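Local coordinates for FtsZ-like protein of unknown function (Nostoc punctiforme, PDB 3C8L) that is of unknown function but is described as FtsZ-like and assembles from copies of a small subunit built on a mixed beta sheet, at residues 51-65 / 79-92. Residues are numbered along the deposited sequence; the frame is centred on the assembly and turned at random. Where two conformers were deposited one is given.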
ATOM      1  N   PRO A  51      -4.129   7.863 -24.250  1.00 16.42           N
ATOM      2  CA  PRO A  51      -4.669   7.378 -22.990  1.00 15.89           C
ATOM      3  C   PRO A  51      -5.921   8.133 -22.510  1.00 15.26           C
ATOM      4  O   PRO A  51      -6.714   7.559 -21.801  1.00 14.57           O
ATOM      5  CB  PRO A  51      -3.489   7.543 -22.004  1.00 17.94           C
ATOM      6  CG  PRO A  51      -2.548   8.359 -22.655  1.00 18.78           C
ATOM      7  CD  PRO A  51      -2.702   8.213 -24.109  1.00 17.48           C
ATOM      8  N   ASN A  52      -6.077   9.382 -22.944  1.00 14.28           N
ATOM      9  CA  ASN A  52      -7.245  10.191 -22.548  1.00 14.31           C
ATOM     10  C   ASN A  52      -8.556   9.651 -23.129  1.00 14.44           C
ATOM     11  O   ASN A  52      -9.640  10.092 -22.727  1.00 15.14           O
ATOM     12  CB  ASN A  52      -7.046  11.639 -22.948  1.00 13.34           C
ATOM     13  CG  ASN A  52      -8.069  12.576 -22.299  1.00 13.95           C
ATOM     14  OD1 ASN A  52      -8.249  12.565 -21.077  1.00 14.02           O
ATOM     15  ND2 ASN A  52      -8.725  13.389 -23.113  1.00 14.29           N
ATOM     16  N   GLU A  53      -8.456   8.727 -24.085  1.00 13.53           N
ATOM     17  CA  GLU A  53      -9.627   8.087 -24.651  1.00 14.52           C
ATOM     18  C   GLU A  53     -10.091   6.886 -23.825  1.00 14.21           C
ATOM     19  O   GLU A  53     -11.163   6.363 -24.096  1.00 15.33           O
ATOM     20  CB  GLU A  53      -9.359   7.654 -26.090  1.00 16.47           C
ATOM     21  CG  GLU A  53      -9.122   8.828 -26.985  1.00 19.29           C
ATOM     22  CD  GLU A  53      -8.750   8.443 -28.402  1.00 22.99           C
ATOM     23  OE1 GLU A  53      -8.548   7.236 -28.673  1.00 24.86           O
ATOM     24  OE2 GLU A  53      -8.656   9.370 -29.235  1.00 27.15           O
HETATM   25  N   MSE A  54      -9.307   6.429 -22.851  0.50 15.39           N
HETATM   26  CA  MSE A  54      -9.739   5.271 -22.099  0.50 17.18           C
HETATM   27  C   MSE A  54     -10.925   5.567 -21.215  0.50 13.15           C
HETATM   28  O   MSE A  54     -11.060   6.667 -20.694  0.50 14.00           O
HETATM   29  CB  MSE A  54      -8.633   4.655 -21.252  0.50 19.20           C
HETATM   30  CG  MSE A  54      -7.475   4.149 -22.056  0.50 21.34           C
HETATM   31 SE   MSE A  54      -6.429   2.943 -21.033  0.38 23.76          SE
HETATM   32  CE  MSE A  54      -6.196   4.120 -19.452  0.50 22.99           C
ATOM     33  N   ILE A  55     -11.761   4.555 -21.045  1.00 11.96           N
ATOM     34  CA  ILE A  55     -12.938   4.635 -20.215  1.00 11.97           C
ATOM     35  C   ILE A  55     -12.461   4.224 -18.827  1.00 11.44           C
ATOM     36  O   ILE A  55     -11.865   3.133 -18.668  1.00 12.37           O
ATOM     37  CB  ILE A  55     -14.035   3.650 -20.692  1.00 13.16           C
ATOM     38  CG1 ILE A  55     -14.513   4.070 -22.085  1.00 15.79           C
ATOM     39  CG2 ILE A  55     -15.146   3.650 -19.694  1.00 15.26           C
ATOM     40  CD1 ILE A  55     -15.377   3.034 -22.760  1.00 16.80           C
ATOM     41  N   ILE A  56     -12.681   5.092 -17.850  1.00 10.80           N
ATOM     42  CA  ILE A  56     -12.289   4.811 -16.483  1.00 10.97           C
ATOM     43  C   ILE A  56     -13.502   4.944 -15.571  1.00 11.40           C
ATOM     44  O   ILE A  56     -14.084   6.010 -15.448  1.00 13.87           O
ATOM     45  CB  ILE A  56     -11.152   5.729 -16.000  1.00 11.51           C
ATOM     46  CG1 ILE A  56      -9.978   5.696 -17.000  1.00 12.37           C
ATOM     47  CG2 ILE A  56     -10.710   5.279 -14.596  1.00 12.80           C
ATOM     48  CD1 ILE A  56      -8.809   6.613 -16.613  1.00 13.28           C
ATOM     49  N   GLU A  57     -13.892   3.851 -14.925  1.00 10.66           N
ATOM     50  CA  GLU A  57     -15.003   3.846 -13.996  1.00 11.20           C
ATOM     51  C   GLU A  57     -14.443   3.703 -12.582  1.00 10.58           C
ATOM     52  O   GLU A  57     -13.649   2.788 -12.309  1.00 15.64           O
ATOM     53  CB  GLU A  57     -15.947   2.679 -14.265  1.00 12.84           C
ATOM     54  CG  GLU A  57     -16.693   2.711 -15.570  1.00 15.49           C
ATOM     55  CD  GLU A  57     -17.543   1.412 -15.733  1.00 16.82           C
ATOM     56  OE1 GLU A  57     -17.601   0.575 -14.799  1.00 22.19           O
ATOM     57  OE2 GLU A  57     -18.067   1.257 -16.799  1.00 23.27           O
ATOM     58  N   VAL A  58     -14.936   4.539 -11.675  1.00  9.31           N
ATOM     59  CA  VAL A  58     -14.498   4.531 -10.299  1.00  8.57           C
ATOM     60  C   VAL A  58     -15.664   4.130  -9.411  1.00  9.03           C
ATOM     61  O   VAL A  58     -16.751   4.700  -9.535  1.00 10.09           O
ATOM     62  CB  VAL A  58     -13.963   5.909  -9.861  1.00  9.40           C
ATOM     63  CG1 VAL A  58     -13.460   5.866  -8.416  1.00 11.93           C
ATOM     64  CG2 VAL A  58     -12.855   6.368 -10.794  1.00 10.15           C
ATOM     65  N   GLN A  59     -15.443   3.131  -8.546  1.00  8.42           N
ATOM     66  CA  GLN A  59     -16.428   2.668  -7.582  1.00  9.18           C
ATOM     67  C   GLN A  59     -15.855   2.931  -6.197  1.00  9.02           C
ATOM     68  O   GLN A  59     -14.780   2.395  -5.873  1.00  9.48           O
ATOM     69  CB  GLN A  59     -16.670   1.159  -7.755  1.00  9.83           C
ATOM     70  CG  GLN A  59     -17.688   0.581  -6.787  1.00 10.64           C
ATOM     71  CD  GLN A  59     -17.700  -0.948  -6.730  1.00 10.58           C
ATOM     72  OE1 GLN A  59     -16.958  -1.618  -7.441  1.00 13.63           O
ATOM     73  NE2 GLN A  59     -18.563  -1.490  -5.880  1.00 11.47           N
ATOM     74  N   VAL A  60     -16.524   3.794  -5.416  1.00  8.33           N
ATOM     75  CA  VAL A  60     -16.111   4.112  -4.054  1.00  9.04           C
ATOM     76  C   VAL A  60     -17.121   3.661  -3.015  1.00  8.97           C
ATOM     77  O   VAL A  60     -18.328   3.801  -3.229  1.00  9.78           O
ATOM     78  CB  VAL A  60     -15.891   5.651  -3.884  1.00  9.30           C
ATOM     79  CG1 VAL A  60     -15.804   6.063  -2.402  1.00 10.88           C
ATOM     80  CG2 VAL A  60     -14.627   6.090  -4.640  1.00 11.09           C
ATOM     81  N   ALA A  61     -16.634   3.075  -1.917  1.00  9.17           N
ATOM     82  CA  ALA A  61     -17.457   2.712  -0.769  1.00  9.74           C
ATOM     83  C   ALA A  61     -16.848   3.446   0.421  1.00  9.32           C
ATOM     84  O   ALA A  61     -15.632   3.369   0.660  1.00  9.31           O
ATOM     85  CB  ALA A  61     -17.552   1.225  -0.565  1.00 10.32           C
ATOM     86  N   VAL A  62     -17.687   4.160   1.168  1.00  9.38           N
ATOM     87  CA  VAL A  62     -17.203   4.971   2.274  1.00  9.46           C
ATOM     88  C   VAL A  62     -18.385   5.304   3.190  1.00  9.31           C
ATOM     89  O   VAL A  62     -19.534   5.262   2.742  1.00 10.26           O
ATOM     90  CB  VAL A  62     -16.616   6.328   1.688  1.00  9.57           C
ATOM     91  CG1 VAL A  62     -17.733   7.146   0.974  1.00 10.51           C
ATOM     92  CG2 VAL A  62     -15.927   7.185   2.722  1.00 10.49           C
ATOM     93  N   PRO A  63     -18.119   5.614   4.474  1.00 10.75           N
ATOM     94  CA  PRO A  63     -19.222   6.093   5.307  1.00 10.82           C
ATOM     95  C   PRO A  63     -19.692   7.471   4.793  1.00 10.62           C
ATOM     96  O   PRO A  63     -18.894   8.243   4.257  1.00 10.79           O
ATOM     97  CB  PRO A  63     -18.623   6.159   6.713  1.00 11.86           C
ATOM     98  CG  PRO A  63     -17.347   5.402   6.644  1.00 14.44           C
ATOM     99  CD  PRO A  63     -16.889   5.399   5.258  1.00 11.36           C
ATOM    100  N   TYR A  64     -20.978   7.750   4.971  1.00 11.67           N
ATOM    101  CA  TYR A  64     -21.600   9.023   4.559  1.00 11.63           C
ATOM    102  C   TYR A  64     -21.352   9.273   3.070  1.00 10.82           C
ATOM    103  O   TYR A  64     -20.882  10.355   2.680  1.00 11.61           O
ATOM    104  CB  TYR A  64     -21.063  10.171   5.410  1.00 13.04           C
ATOM    105  CG  TYR A  64     -21.059   9.885   6.886  1.00 13.90           C
ATOM    106  CD1 TYR A  64     -22.242   9.856   7.608  1.00 15.21           C
ATOM    107  CD2 TYR A  64     -19.879   9.665   7.569  1.00 14.11           C
ATOM    108  CE1 TYR A  64     -22.239   9.579   8.968  1.00 16.35           C
ATOM    109  CE2 TYR A  64     -19.855   9.397   8.918  1.00 15.28           C
ATOM    110  CZ  TYR A  64     -21.038   9.355   9.618  1.00 15.35           C
ATOM    111  OH  TYR A  64     -21.055   9.111  10.970  1.00 17.05           O
ATOM    112  N   PRO A  65     -21.708   8.303   2.211  1.00 11.00           N
ATOM    113  CA  PRO A  65     -21.417   8.455   0.783  1.00 11.53           C
ATOM    114  C   PRO A  65     -22.084   9.683   0.163  1.00 10.85           C
ATOM    115  O   PRO A  65     -21.583  10.257  -0.797  1.00 11.26           O
ATOM    116  CB  PRO A  65     -21.956   7.159   0.180  1.00 11.40           C
ATOM    117  CG  PRO A  65     -22.988   6.732   1.125  1.00 11.71           C
ATOM    118  CD  PRO A  65     -22.451   7.057   2.457  1.00 11.22           C
ATOM    119  N   PHE A  79      -6.469  11.516 -16.540  1.00 14.97           N
ATOM    120  CA  PHE A  79      -6.999  11.548 -17.882  1.00 15.04           C
ATOM    121  C   PHE A  79      -8.120  10.540 -17.948  1.00 12.79           C
ATOM    122  O   PHE A  79      -8.410   9.833 -16.962  1.00 13.50           O
ATOM    123  CB  PHE A  79      -5.910  11.147 -18.880  1.00 17.36           C
ATOM    124  CG  PHE A  79      -5.192   9.889 -18.515  1.00 17.63           C
ATOM    125  CD1 PHE A  79      -5.801   8.644 -18.595  1.00 19.60           C
ATOM    126  CD2 PHE A  79      -3.863   9.950 -18.083  1.00 18.33           C
ATOM    127  CE1 PHE A  79      -5.108   7.492 -18.211  1.00 20.23           C
ATOM    128  CE2 PHE A  79      -3.174   8.810 -17.743  1.00 19.08           C
ATOM    129  CZ  PHE A  79      -3.793   7.593 -17.785  1.00 19.46           C
ATOM    130  N   GLY A  80      -8.769  10.518 -19.110  1.00 12.01           N
ATOM    131  CA  GLY A  80      -9.804   9.545 -19.421  1.00 11.95           C
ATOM    132  C   GLY A  80     -11.235  10.057 -19.411  1.00 11.00           C
ATOM    133  O   GLY A  80     -11.512  11.189 -19.020  1.00 11.12           O
ATOM    134  N   ARG A  81     -12.139   9.171 -19.815  1.00 11.19           N
ATOM    135  CA  ARG A  81     -13.592   9.403 -19.865  1.00 11.53           C
ATOM    136  C   ARG A  81     -14.049   8.756 -18.576  1.00 10.57           C
ATOM    137  O   ARG A  81     -14.158   7.521 -18.500  1.00 12.65           O
ATOM    138  CB  ARG A  81     -14.160   8.759 -21.108  1.00 12.48           C
ATOM    139  CG  ARG A  81     -13.609   9.380 -22.388  1.00 14.00           C
ATOM    140  CD  ARG A  81     -14.096   8.704 -23.650  1.00 15.57           C
ATOM    141  NE  ARG A  81     -13.538   9.359 -24.815  1.00 16.96           N
ATOM    142  CZ  ARG A  81     -13.802   9.017 -26.076  1.00 18.47           C
ATOM    143  NH1 ARG A  81     -14.664   8.055 -26.369  1.00 19.62           N
ATOM    144  NH2 ARG A  81     -13.227   9.702 -27.033  1.00 19.43           N
ATOM    145  N   LYS A  82     -14.343   9.610 -17.594  1.00  9.81           N
ATOM    146  CA  LYS A  82     -14.513   9.196 -16.199  1.00 10.30           C
ATOM    147  C   LYS A  82     -15.898   9.178 -15.635  1.00 10.52           C
ATOM    148  O   LYS A  82     -16.669  10.112 -15.866  1.00 12.01           O
ATOM    149  CB  LYS A  82     -13.769  10.217 -15.300  1.00 12.32           C
ATOM    150  CG  LYS A  82     -12.373  10.554 -15.676  1.00 12.70           C
ATOM    151  CD  LYS A  82     -11.793  11.723 -14.854  1.00 11.60           C
ATOM    152  CE  LYS A  82     -10.531  12.288 -15.394  1.00 13.50           C
ATOM    153  NZ  LYS A  82     -10.132  13.507 -14.619  1.00 12.71           N
ATOM    154  N   THR A  83     -16.202   8.153 -14.836  1.00 10.44           N
ATOM    155  CA  THR A  83     -17.462   8.100 -14.132  1.00 11.90           C
ATOM    156  C   THR A  83     -17.196   7.651 -12.696  1.00 10.87           C
ATOM    157  O   THR A  83     -16.193   6.950 -12.415  1.00 11.57           O
ATOM    158  CB  THR A  83     -18.481   7.170 -14.753  1.00 14.00           C
ATOM    159  OG1 THR A  83     -18.010   5.827 -14.679  1.00 18.48           O
ATOM    160  CG2 THR A  83     -18.788   7.528 -16.183  1.00 15.91           C
ATOM    161  N   LEU A  84     -18.102   8.014 -11.798  1.00 10.67           N
ATOM    162  CA  LEU A  84     -18.022   7.645 -10.393  1.00 10.37           C
ATOM    163  C   LEU A  84     -19.346   7.136  -9.836  1.00 11.01           C
ATOM    164  O   LEU A  84     -20.417   7.644 -10.193  1.00 12.75           O
ATOM    165  CB  LEU A  84     -17.641   8.888  -9.522  1.00 10.85           C
ATOM    166  CG  LEU A  84     -17.557   8.718  -7.999  1.00 11.46           C
ATOM    167  CD1 LEU A  84     -16.413   7.772  -7.618  1.00 11.07           C
ATOM    168  CD2 LEU A  84     -17.366  10.083  -7.319  1.00 12.50           C
ATOM    169  N   THR A  85     -19.251   6.102  -9.002  1.00 10.11           N
ATOM    170  CA  THR A  85     -20.376   5.672  -8.184  1.00 10.52           C
ATOM    171  C   THR A  85     -19.858   5.733  -6.732  1.00 10.87           C
ATOM    172  O   THR A  85     -18.658   5.481  -6.475  1.00 11.27           O
ATOM    173  CB  THR A  85     -20.918   4.282  -8.501  1.00 11.77           C
ATOM    174  OG1 THR A  85     -19.948   3.288  -8.188  1.00 12.37           O
ATOM    175  CG2 THR A  85     -21.352   4.194  -9.960  1.00 13.29           C
ATOM    176  N   VAL A  86     -20.727   6.116  -5.803  1.00 11.09           N
ATOM    177  CA  VAL A  86     -20.403   6.151  -4.388  1.00 11.52           C
ATOM    178  C   VAL A  86     -21.503   5.373  -3.672  1.00 12.26           C
ATOM    179  O   VAL A  86     -22.696   5.574  -3.943  1.00 13.88           O
ATOM    180  CB  VAL A  86     -20.301   7.579  -3.819  1.00 12.20           C
ATOM    181  CG1 VAL A  86     -19.673   7.553  -2.456  1.00 14.50           C
ATOM    182  CG2 VAL A  86     -19.413   8.445  -4.728  1.00 12.72           C
ATOM    183  N   GLU A  87     -21.109   4.495  -2.758  1.00 10.62           N
ATOM    184  CA  GLU A  87     -22.022   3.676  -1.995  1.00 10.92           C
ATOM    185  C   GLU A  87     -21.549   3.572  -0.553  1.00 11.48           C
ATOM    186  O   GLU A  87     -20.393   3.876  -0.232  1.00 11.10           O
ATOM    187  CB  GLU A  87     -22.110   2.265  -2.622  1.00 11.45           C
ATOM    188  CG  GLU A  87     -20.826   1.435  -2.456  1.00 12.13           C
ATOM    189  CD  GLU A  87     -20.808   0.216  -3.330  1.00 13.56           C
ATOM    190  OE1 GLU A  87     -21.313  -0.841  -2.893  1.00 15.80           O
ATOM    191  OE2 GLU A  87     -20.403   0.332  -4.497  1.00 15.03           O
ATOM    192  N   SER A  88     -22.452   3.171   0.340  0.50 11.63           N
ATOM    193  CA  SER A  88     -22.115   3.006   1.756  0.50 13.05           C
ATOM    194  C   SER A  88     -21.249   1.751   1.932  0.50 12.82           C
ATOM    195  O   SER A  88     -21.574   0.691   1.426  0.50 14.57           O
ATOM    196  CB  SER A  88     -23.371   2.911   2.612  0.50 14.30           C
ATOM    197  OG  SER A  88     -23.032   2.846   3.981  0.50 15.56           O
ATOM    198  N   GLY A  89     -20.180   1.890   2.699  1.00 12.12           N
ATOM    199  CA  GLY A  89     -19.209   0.825   2.922  1.00 11.28           C
ATOM    200  C   GLY A  89     -17.990   1.420   3.571  1.00 10.66           C
ATOM    201  O   GLY A  89     -18.053   2.433   4.270  1.00 11.40           O
ATOM    202  N   GLY A  90     -16.843   0.823   3.300  1.00  9.03           N
ATOM    203  CA  GLY A  90     -15.643   1.276   3.954  1.00  8.89           C
ATOM    204  C   GLY A  90     -15.739   0.967   5.451  1.00  9.27           C
ATOM    205  O   GLY A  90     -16.228  -0.113   5.850  1.00 10.08           O
HETATM  206  N   MSE A  91     -15.257   1.882   6.284  1.00  8.97           N
HETATM  207  CA  MSE A  91     -15.322   1.656   7.721  1.00  8.79           C
HETATM  208  C   MSE A  91     -15.176   2.964   8.501  1.00  9.56           C
HETATM  209  O   MSE A  91     -14.556   3.909   8.015  1.00  9.86           O
HETATM  210  CB  MSE A  91     -14.198   0.692   8.167  1.00  9.54           C
HETATM  211  CG  MSE A  91     -14.392   0.060   9.538  1.00 10.49           C
HETATM  212 SE   MSE A  91     -13.173  -1.395   9.908  0.75  9.15          SE
HETATM  213  CE  MSE A  91     -11.884  -0.284  10.586  1.00  9.21           C
ATOM    214  N   ILE A  92     -15.810   3.034   9.670  1.00  9.80           N
ATOM    215  CA  ILE A  92     -15.627   4.148  10.600  1.00 10.42           C
ATOM    216  C   ILE A  92     -14.820   3.596  11.800  1.00 10.92           C
ATOM    217  O   ILE A  92     -15.176   2.557  12.370  1.00 12.25           O
ATOM    218  CB  ILE A  92     -16.936   4.682  11.189  1.00 11.71           C
ATOM    219  CG1 ILE A  92     -17.799   5.259  10.068  1.00 11.54           C
ATOM    220  CG2 ILE A  92     -16.622   5.733  12.268  1.00 12.36           C
ATOM    221  CD1 ILE A  92     -19.224   5.696  10.501  1.00 13.84           C
TER
HETATM  222  O   HOH W   1     -11.470  11.167 -24.555  1.00 18.26           O
HETATM  223  O   HOH W   2     -18.299   4.200 -11.902  1.00 19.15           O
HETATM  224  O   HOH W   3     -19.882   2.806  -5.494  1.00 13.04           O
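Phe79 packs its ring against the 3-10 turn 51-53, with Pro51 CB over the centre of one face, and selenomethionine Met54 reaches the ring edge with CE. Phe79 CG lies between the backbone N and the carbonyl carbon (chi1 50°), which brings the ring to this hollow. Ile56 CD1 fills the next dip, 3.3 Å from Phe79 O, in the space that a beta carbon on Gly80 would claim. Gly80 N gives Asn52 OD1 a nearly straight hydrogen bond of 2.9 Å. From here strands 55-62 and 81-88 run parallel within a beta-alpha-beta unit through helix 70-74. On the helix-covered face, Leu84 CD1 nestles against Val58 CG1 and Val60 CG2, while Val86 CG1 packs against Pro65 CB (3.5 Å). Beyond the strand break at Gly89-Gly90, Pro63 CG presses tightly on Ile92 CG1. On the other face Gln59 NE2 hydrogen-bonds Glu87 OE2 (2.9 Å) from above the carboxylate plane, and a water joins that oxygen to Thr85 OG1 and Val60 O. An alanine at Glu87 is likely to leave this water and Gln59 NE2 each short of a partner. The chemistry thus divides: mostly apolar side chains toward the helices, water-bridged polar groups opposite.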